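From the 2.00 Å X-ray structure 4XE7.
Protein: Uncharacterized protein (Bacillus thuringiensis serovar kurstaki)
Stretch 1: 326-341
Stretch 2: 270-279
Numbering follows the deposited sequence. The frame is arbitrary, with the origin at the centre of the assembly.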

ATOM      1  N   SER A 326     -26.900   1.145  -1.839  1.00 17.47           N
ATOM      2  CA  SER A 326     -27.959   1.312  -0.859  1.00 23.20           C
ATOM      3  C   SER A 326     -27.366   1.695   0.478  1.00 26.31           C
ATOM      4  O   SER A 326     -26.556   0.961   1.043  1.00 29.03           O
ATOM      5  CB  SER A 326     -28.783   0.032  -0.733  1.00 26.03           C
ATOM      6  OG  SER A 326     -29.462  -0.009   0.506  1.00 39.51           O
ATOM      7  N   VAL A 327     -27.768   2.855   0.976  1.00 22.08           N
ATOM      8  CA  VAL A 327     -27.247   3.376   2.233  1.00 24.88           C
ATOM      9  C   VAL A 327     -28.252   3.149   3.351  1.00 28.99           C
ATOM     10  O   VAL A 327     -29.450   3.378   3.161  1.00 23.65           O
ATOM     11  CB  VAL A 327     -26.939   4.875   2.108  1.00 25.76           C
ATOM     12  CG1 VAL A 327     -26.568   5.465   3.452  1.00 22.67           C
ATOM     13  CG2 VAL A 327     -25.837   5.096   1.076  1.00 23.12           C
ATOM     14  N   LYS A 328     -27.777   2.675   4.505  1.00 16.15           N
ATOM     15  CA  LYS A 328     -28.634   2.587   5.675  1.00 22.17           C
ATOM     16  C   LYS A 328     -28.193   3.646   6.673  1.00 25.60           C
ATOM     17  O   LYS A 328     -27.036   3.672   7.083  1.00 30.83           O
ATOM     18  CB  LYS A 328     -28.585   1.198   6.313  1.00 32.75           C
ATOM     19  CG  LYS A 328     -29.717   0.969   7.308  1.00 46.30           C
ATOM     20  CD  LYS A 328     -29.668  -0.405   7.981  1.00 63.42           C
ATOM     21  CE  LYS A 328     -28.786  -0.409   9.231  1.00 70.36           C
ATOM     22  NZ  LYS A 328     -28.957  -1.645  10.055  1.00 71.63           N
ATOM     23  N   TRP A 329     -29.112   4.538   7.022  1.00 28.62           N
ATOM     24  CA  TRP A 329     -28.872   5.562   8.028  1.00 32.51           C
ATOM     25  C   TRP A 329     -29.819   5.274   9.200  1.00 25.25           C
ATOM     26  O   TRP A 329     -31.034   5.505   9.120  1.00 22.60           O
ATOM     27  CB  TRP A 329     -29.089   6.966   7.443  1.00 27.62           C
ATOM     28  CG  TRP A 329     -28.591   8.076   8.313  1.00 23.08           C
ATOM     29  CD1 TRP A 329     -27.888   7.954   9.474  1.00 23.86           C
ATOM     30  CD2 TRP A 329     -28.759   9.479   8.091  1.00 26.58           C
ATOM     31  NE1 TRP A 329     -27.598   9.195   9.988  1.00 16.73           N
ATOM     32  CE2 TRP A 329     -28.134  10.148   9.166  1.00 22.33           C
ATOM     33  CE3 TRP A 329     -29.381  10.238   7.091  1.00 24.11           C
ATOM     34  CZ2 TRP A 329     -28.110  11.545   9.268  1.00 30.44           C
ATOM     35  CZ3 TRP A 329     -29.369  11.626   7.204  1.00 25.13           C
ATOM     36  CH2 TRP A 329     -28.729  12.262   8.280  1.00 28.05           C
ATOM     37  N   GLY A 330     -29.268   4.730  10.279  1.00 35.74           N
ATOM     38  CA  GLY A 330     -30.105   4.172  11.326  1.00 36.39           C
ATOM     39  C   GLY A 330     -30.944   3.094  10.668  1.00 30.13           C
ATOM     40  O   GLY A 330     -30.419   2.310   9.885  1.00 31.81           O
ATOM     41  N   PRO A 331     -32.259   3.077  10.942  1.00 30.76           N
ATOM     42  CA  PRO A 331     -33.135   2.039  10.399  1.00 34.62           C
ATOM     43  C   PRO A 331     -33.643   2.327   8.986  1.00 32.10           C
ATOM     44  O   PRO A 331     -34.384   1.511   8.423  1.00 30.19           O
ATOM     45  CB  PRO A 331     -34.297   2.041  11.380  1.00 34.60           C
ATOM     46  CG  PRO A 331     -34.401   3.471  11.783  1.00 34.41           C
ATOM     47  CD  PRO A 331     -32.991   3.997  11.830  1.00 28.32           C
ATOM     48  N   VAL A 332     -33.275   3.473   8.424  1.00 21.93           N
ATOM     49  CA  VAL A 332     -33.793   3.857   7.112  1.00 25.54           C
ATOM     50  C   VAL A 332     -32.815   3.492   6.002  1.00 29.64           C
ATOM     51  O   VAL A 332     -31.616   3.754   6.112  1.00 26.25           O
ATOM     52  CB  VAL A 332     -34.100   5.367   7.038  1.00 19.31           C
ATOM     53  CG1 VAL A 332     -34.746   5.728   5.681  1.00 23.54           C
ATOM     54  CG2 VAL A 332     -35.031   5.753   8.168  1.00 22.37           C
ATOM     55  N   LYS A 333     -33.331   2.889   4.935  1.00 29.54           N
ATOM     56  CA  LYS A 333     -32.507   2.582   3.762  1.00 32.49           C
ATOM     57  C   LYS A 333     -32.945   3.417   2.562  1.00 22.60           C
ATOM     58  O   LYS A 333     -34.133   3.582   2.324  1.00 25.45           O
ATOM     59  CB  LYS A 333     -32.584   1.097   3.410  1.00 42.72           C
ATOM     60  CG  LYS A 333     -31.685   0.184   4.231  1.00 53.54           C
ATOM     61  CD  LYS A 333     -31.838  -1.261   3.749  1.00 66.00           C
ATOM     62  CE  LYS A 333     -30.628  -2.122   4.084  1.00 72.64           C
ATOM     63  NZ  LYS A 333     -30.502  -2.393   5.540  1.00 76.04           N
ATOM     64  N   GLU A 334     -31.978   3.953   1.820  1.00 24.33           N
ATOM     65  CA  GLU A 334     -32.263   4.701   0.609  1.00 26.38           C
ATOM     66  C   GLU A 334     -31.406   4.179  -0.543  1.00 28.33           C
ATOM     67  O   GLU A 334     -30.194   3.932  -0.398  1.00 24.25           O
ATOM     68  CB  GLU A 334     -32.021   6.209   0.812  1.00 18.88           C
ATOM     69  CG  GLU A 334     -33.122   6.921   1.600  1.00 25.11           C
ATOM     70  CD  GLU A 334     -34.390   7.207   0.779  1.00 33.69           C
ATOM     71  OE1 GLU A 334     -34.375   7.029  -0.462  1.00 35.32           O
ATOM     72  OE2 GLU A 334     -35.405   7.615   1.386  1.00 34.28           O
ATOM     73  N   ASN A 335     -32.045   3.996  -1.688  1.00 26.02           N
ATOM     74  CA  ASN A 335     -31.322   3.681  -2.915  1.00 23.23           C
ATOM     75  C   ASN A 335     -30.732   4.963  -3.492  1.00 21.01           C
ATOM     76  O   ASN A 335     -31.467   5.865  -3.921  1.00 20.26           O
ATOM     77  CB  ASN A 335     -32.249   2.998  -3.928  1.00 27.80           C
ATOM     78  CG  ASN A 335     -31.491   2.425  -5.120  1.00 28.29           C
ATOM     79  OD1 ASN A 335     -30.340   2.788  -5.375  1.00 30.06           O
ATOM     80  ND2 ASN A 335     -32.136   1.523  -5.854  1.00 25.95           N
ATOM     81  N   VAL A 336     -29.407   5.051  -3.495  1.00 20.83           N
ATOM     82  CA  VAL A 336     -28.728   6.263  -3.941  1.00 21.14           C
ATOM     83  C   VAL A 336     -27.822   5.981  -5.136  1.00 19.25           C
ATOM     84  O   VAL A 336     -26.860   6.707  -5.386  1.00 21.60           O
ATOM     85  CB  VAL A 336     -27.904   6.896  -2.793  1.00 20.81           C
ATOM     86  CG1 VAL A 336     -28.818   7.246  -1.639  1.00 21.70           C
ATOM     87  CG2 VAL A 336     -26.800   5.949  -2.333  1.00 21.06           C
ATOM     88  N   THR A 337     -28.152   4.922  -5.865  1.00 21.34           N
ATOM     89  CA  THR A 337     -27.367   4.471  -7.017  1.00 15.94           C
ATOM     90  C   THR A 337     -27.130   5.609  -8.023  1.00 18.51           C
ATOM     91  O   THR A 337     -25.996   5.834  -8.477  1.00 20.40           O
ATOM     92  CB  THR A 337     -28.079   3.281  -7.722  1.00 17.35           C
ATOM     93  OG1 THR A 337     -28.196   2.188  -6.805  1.00 22.13           O
ATOM     94  CG2 THR A 337     -27.298   2.822  -8.948  1.00 21.18           C
ATOM     95  N   ASP A 338     -28.198   6.341  -8.346  1.00 23.29           N
ATOM     96  CA  ASP A 338     -28.095   7.509  -9.233  1.00 22.76           C
ATOM     97  C   ASP A 338     -27.107   8.564  -8.738  1.00 22.00           C
ATOM     98  O   ASP A 338     -26.347   9.128  -9.524  1.00 23.60           O
ATOM     99  CB  ASP A 338     -29.466   8.170  -9.437  1.00 21.80           C
ATOM    100  CG  ASP A 338     -30.019   8.821  -8.161  1.00 28.01           C
ATOM    101  OD1 ASP A 338     -30.257  10.056  -8.177  1.00 24.86           O
ATOM    102  OD2 ASP A 338     -30.226   8.101  -7.147  1.00 28.96           O
ATOM    103  N   ILE A 339     -27.135   8.864  -7.447  1.00 21.18           N
ATOM    104  CA  ILE A 339     -26.242   9.878  -6.888  1.00 20.46           C
ATOM    105  C   ILE A 339     -24.772   9.452  -6.947  1.00 21.14           C
ATOM    106  O   ILE A 339     -23.902  10.237  -7.335  1.00 20.31           O
ATOM    107  CB  ILE A 339     -26.640  10.184  -5.437  1.00 25.39           C
ATOM    108  CG1 ILE A 339     -28.016  10.852  -5.415  1.00 23.62           C
ATOM    109  CG2 ILE A 339     -25.595  11.033  -4.745  1.00 21.33           C
ATOM    110  CD1 ILE A 339     -28.649  10.907  -4.033  1.00 17.93           C
ATOM    111  N   VAL A 340     -24.507   8.203  -6.582  1.00 20.09           N
ATOM    112  CA  VAL A 340     -23.140   7.697  -6.556  1.00 16.02           C
ATOM    113  C   VAL A 340     -22.628   7.531  -7.988  1.00 20.82           C
ATOM    114  O   VAL A 340     -21.550   8.017  -8.314  1.00 23.74           O
ATOM    115  CB  VAL A 340     -23.034   6.347  -5.787  1.00 20.61           C
ATOM    116  CG1 VAL A 340     -21.633   5.708  -5.960  1.00 16.08           C
ATOM    117  CG2 VAL A 340     -23.388   6.539  -4.314  1.00 15.99           C
ATOM    118  N   MET A 341     -23.408   6.875  -8.849  1.00 13.84           N
ATOM    119  CA  MET A 341     -22.994   6.664 -10.255  1.00 19.84           C
ATOM    120  C   MET A 341     -22.725   7.997 -10.970  1.00 24.90           C
ATOM    121  O   MET A 341     -21.787   8.085 -11.774  1.00 19.05           O
ATOM    122  CB  MET A 341     -24.047   5.833 -11.023  1.00 15.64           C
ATOM    123  CG  MET A 341     -23.597   5.336 -12.389  1.00 37.07           C
ATOM    124  SD  MET A 341     -22.055   4.367 -12.411  1.00 39.06           S
ATOM    125  CE  MET A 341     -22.282   3.301 -11.057  1.00 13.37           C
TER
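Stretch 2 (270-279) EILKNIKERF

A helix that packs on a β-hairpin and then on the helix that follows it must change partners along its length, and the segment 270-279 illustrates how this is done. Stretch 1 runs as a strand, 326-329, reverses through a type II' turn from Trp 329 to Val 332, returns as strand 332-335 and enters a helix at 337, with Val 336 at the N-cap position. Gly 330 suits the turn, since its phi of 59° favours glycine. Stretch 2 is helical throughout. Its axis meets the first strand at a signed crossing angle of -64° and the second at 120°, with closest approaches of 11.0 and 9.6 Å. Against helix 337-341 it runs nearly antiparallel, at 165° and 9.3 Å. The register follows from this: Glu 334 lies nearest Phe 279, Val 336 nearest Ile 275, and Val 340 nearest Ile 271, where the CA atoms come within 5.9 Å.

In a two-stranded hairpin side chains alternate, and here Val 327, Trp 329, Val 332 and Glu 334 all point toward the helix. Phe 279 is their common partner. Its ring takes Glu 334 over one face, with Glu 334 CG 3.6 Å from the ring centroid, while Val 327 CG1 reaches Phe 279 CE2 at 3.6 Å. Trp 329 CB lies 3.6 Å from Phe 279 CE1, and the indole directs its edge toward the phenyl face, the planes inclined at 82°.

Between the two helices the packing becomes knob-into-hole. Ile 339 inserts among Ile 271, Asn 274, Ile 275 and Arg 278, its CG2 3.5 Å from Asn 274 CB and 4.0 Å from Ile 275 CG1. Val 340 adds a flank, with its CG2 4.0 Å from Ile 271 CG2, and Ile 275 CD1 also meets Val 336 CG2 at 4.1 Å. A water joins Asn 274 ND2 to the carbonyl oxygen of Ile 339.

Charge and polarity gather around Arg 278. Asp 338 points sideways from its backbone, yet its carboxylate reaches the guanidinium in a two-pronged salt bridge: Arg 278 NH1 donates to Asp 338 OD1 at 2.9 Å and Arg 278 NH2 to Asp 338 OD2 at 2.5 Å. Arg 278 NH2 also donates to Asn 335 O at 3.0 Å. These acceptors lie at the guanidinium edge, where its N-H groups point, leaving a face for Ile 339 CD1, 3.4 Å from Arg 278 NH1. One arginine thus serves both the strand end and the new helix.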

ATOM      1  N   GLU A 270     -19.119  15.737  -2.985  1.00 20.10           N
ATOM      2  CA  GLU A 270     -20.365  16.124  -3.632  1.00 24.41           C
ATOM      3  C   GLU A 270     -21.400  15.018  -3.517  1.00 23.59           C
ATOM      4  O   GLU A 270     -22.587  15.288  -3.256  1.00 17.80           O
ATOM      5  CB  GLU A 270     -20.126  16.474  -5.098  1.00 30.68           C
ATOM      6  CG  GLU A 270     -21.350  16.999  -5.808  1.00 41.06           C
ATOM      7  CD  GLU A 270     -21.025  17.557  -7.182  1.00 58.72           C
ATOM      8  OE1 GLU A 270     -19.939  17.237  -7.718  1.00 58.78           O
ATOM      9  OE2 GLU A 270     -21.854  18.321  -7.718  1.00 70.26           O
ATOM     10  N   ILE A 271     -20.957  13.776  -3.717  1.00 22.21           N
ATOM     11  CA  ILE A 271     -21.833  12.616  -3.524  1.00 24.78           C
ATOM     12  C   ILE A 271     -22.376  12.564  -2.088  1.00 23.88           C
ATOM     13  O   ILE A 271     -23.575  12.377  -1.873  1.00 19.95           O
ATOM     14  CB  ILE A 271     -21.101  11.290  -3.846  1.00 19.09           C
ATOM     15  CG1 ILE A 271     -20.968  11.120  -5.360  1.00 24.27           C
ATOM     16  CG2 ILE A 271     -21.848  10.082  -3.269  1.00 13.93           C
ATOM     17  CD1 ILE A 271     -19.896  10.131  -5.754  1.00 22.99           C
ATOM     18  N   LEU A 272     -21.497  12.726  -1.105  1.00 22.09           N
ATOM     19  CA  LEU A 272     -21.935  12.668   0.295  1.00 17.76           C
ATOM     20  C   LEU A 272     -22.986  13.728   0.574  1.00 20.27           C
ATOM     21  O   LEU A 272     -23.979  13.459   1.265  1.00 18.70           O
ATOM     22  CB  LEU A 272     -20.734  12.823   1.241  1.00 14.79           C
ATOM     23  CG  LEU A 272     -19.862  11.566   1.109  1.00 13.85           C
ATOM     24  CD1 LEU A 272     -18.568  11.715   1.849  1.00 14.85           C
ATOM     25  CD2 LEU A 272     -20.613  10.344   1.605  1.00 21.78           C
ATOM     26  N   LYS A 273     -22.783  14.924   0.024  1.00 19.39           N
ATOM     27  CA  LYS A 273     -23.760  15.998   0.197  1.00 23.09           C
ATOM     28  C   LYS A 273     -25.123  15.650  -0.386  1.00 18.66           C
ATOM     29  O   LYS A 273     -26.163  15.850   0.270  1.00 19.38           O
ATOM     30  CB  LYS A 273     -23.267  17.304  -0.440  1.00 24.44           C
ATOM     31  CG  LYS A 273     -24.413  18.292  -0.681  1.00 30.13           C
ATOM     32  CD  LYS A 273     -23.908  19.688  -1.036  1.00 51.37           C
ATOM     33  CE  LYS A 273     -24.096  19.992  -2.509  1.00 62.22           C
ATOM     34  NZ  LYS A 273     -23.221  19.140  -3.359  1.00 72.84           N
ATOM     35  N   ASN A 274     -25.118  15.159  -1.631  1.00 22.84           N
ATOM     36  CA  ASN A 274     -26.342  14.727  -2.311  1.00 17.90           C
ATOM     37  C   ASN A 274     -27.024  13.554  -1.621  1.00 22.44           C
ATOM     38  O   ASN A 274     -28.253  13.453  -1.641  1.00 21.02           O
ATOM     39  CB  ASN A 274     -26.054  14.337  -3.771  1.00 17.03           C
ATOM     40  CG  ASN A 274     -25.671  15.524  -4.620  1.00 24.91           C
ATOM     41  OD1 ASN A 274     -26.105  16.639  -4.353  1.00 19.87           O
ATOM     42  ND2 ASN A 274     -24.848  15.296  -5.640  1.00 24.19           N
ATOM     43  N   ILE A 275     -26.234  12.646  -1.043  1.00 19.72           N
ATOM     44  CA  ILE A 275     -26.811  11.524  -0.296  1.00 17.81           C
ATOM     45  C   ILE A 275     -27.614  12.024   0.913  1.00 26.18           C
ATOM     46  O   ILE A 275     -28.738  11.568   1.170  1.00 18.57           O
ATOM     47  CB  ILE A 275     -25.721  10.517   0.167  1.00 17.19           C
ATOM     48  CG1 ILE A 275     -25.280   9.671  -1.033  1.00 19.18           C
ATOM     49  CG2 ILE A 275     -26.255   9.604   1.297  1.00 17.83           C
ATOM     50  CD1 ILE A 275     -24.232   8.653  -0.735  1.00 16.66           C
ATOM     51  N   LYS A 276     -27.043  12.966   1.651  1.00 23.11           N
ATOM     52  CA  LYS A 276     -27.766  13.548   2.767  1.00 28.64           C
ATOM     53  C   LYS A 276     -29.028  14.257   2.280  1.00 28.43           C
ATOM     54  O   LYS A 276     -30.107  14.115   2.864  1.00 22.03           O
ATOM     55  CB  LYS A 276     -26.899  14.525   3.540  1.00 15.25           C
ATOM     56  CG  LYS A 276     -27.737  15.258   4.575  1.00 26.69           C
ATOM     57  CD  LYS A 276     -26.952  15.803   5.732  1.00 23.52           C
ATOM     58  CE  LYS A 276     -27.908  16.545   6.669  1.00 28.46           C
ATOM     59  NZ  LYS A 276     -27.200  17.060   7.855  1.00 26.91           N
ATOM     60  N   GLU A 277     -28.881  15.018   1.202  1.00 22.95           N
ATOM     61  CA  GLU A 277     -29.988  15.782   0.660  1.00 24.84           C
ATOM     62  C   GLU A 277     -31.158  14.854   0.352  1.00 25.10           C
ATOM     63  O   GLU A 277     -32.320  15.184   0.600  1.00 21.36           O
ATOM     64  CB  GLU A 277     -29.523  16.537  -0.589  1.00 40.36           C
ATOM     65  CG  GLU A 277     -30.560  17.430  -1.238  1.00 60.48           C
ATOM     66  CD  GLU A 277     -29.984  18.223  -2.408  1.00 63.52           C
ATOM     67  OE1 GLU A 277     -28.746  18.201  -2.598  1.00 54.03           O
ATOM     68  OE2 GLU A 277     -30.773  18.867  -3.135  1.00 68.25           O
ATOM     69  N   ARG A 278     -30.843  13.663  -0.146  1.00 20.92           N
ATOM     70  CA  ARG A 278     -31.885  12.702  -0.487  1.00 22.60           C
ATOM     71  C   ARG A 278     -32.548  12.044   0.714  1.00 20.31           C
ATOM     72  O   ARG A 278     -33.758  11.866   0.715  1.00 24.13           O
ATOM     73  CB  ARG A 278     -31.329  11.641  -1.411  1.00 32.85           C
ATOM     74  CG  ARG A 278     -31.601  12.039  -2.828  1.00 52.67           C
ATOM     75  CD  ARG A 278     -32.904  11.468  -3.329  1.00 45.58           C
ATOM     76  NE  ARG A 278     -32.636  10.116  -3.754  1.00 44.26           N
ATOM     77  CZ  ARG A 278     -31.988   9.824  -4.871  1.00 27.44           C
ATOM     78  NH1 ARG A 278     -31.590  10.798  -5.679  1.00 27.74           N
ATOM     79  NH2 ARG A 278     -31.755   8.559  -5.183  1.00 30.26           N
ATOM     80  N   PHE A 279     -31.773  11.693   1.735  1.00 16.24           N
ATOM     81  CA  PHE A 279     -32.372  11.208   2.968  1.00 22.43           C
ATOM     82  C   PHE A 279     -33.303  12.260   3.555  1.00 21.37           C
ATOM     83  O   PHE A 279     -34.355  11.921   4.087  1.00 27.01           O
ATOM     84  CB  PHE A 279     -31.304  10.812   3.997  1.00 15.61           C
ATOM     85  CG  PHE A 279     -30.855   9.382   3.868  1.00 22.47           C
ATOM     86  CD1 PHE A 279     -31.505   8.375   4.565  1.00 23.93           C
ATOM     87  CD2 PHE A 279     -29.789   9.042   3.043  1.00 23.91           C
ATOM     88  CE1 PHE A 279     -31.101   7.050   4.454  1.00 25.19           C
ATOM     89  CE2 PHE A 279     -29.376   7.715   2.924  1.00 22.00           C
ATOM     90  CZ  PHE A 279     -30.043   6.715   3.633  1.00 22.43           C
TER
HETATM   91  O   HOH W   1     -23.881  13.134  -7.103  1.00 21.66           O
HETATM   92  O   HOH W   2     -33.483   7.332  -3.190  1.00 41.04           O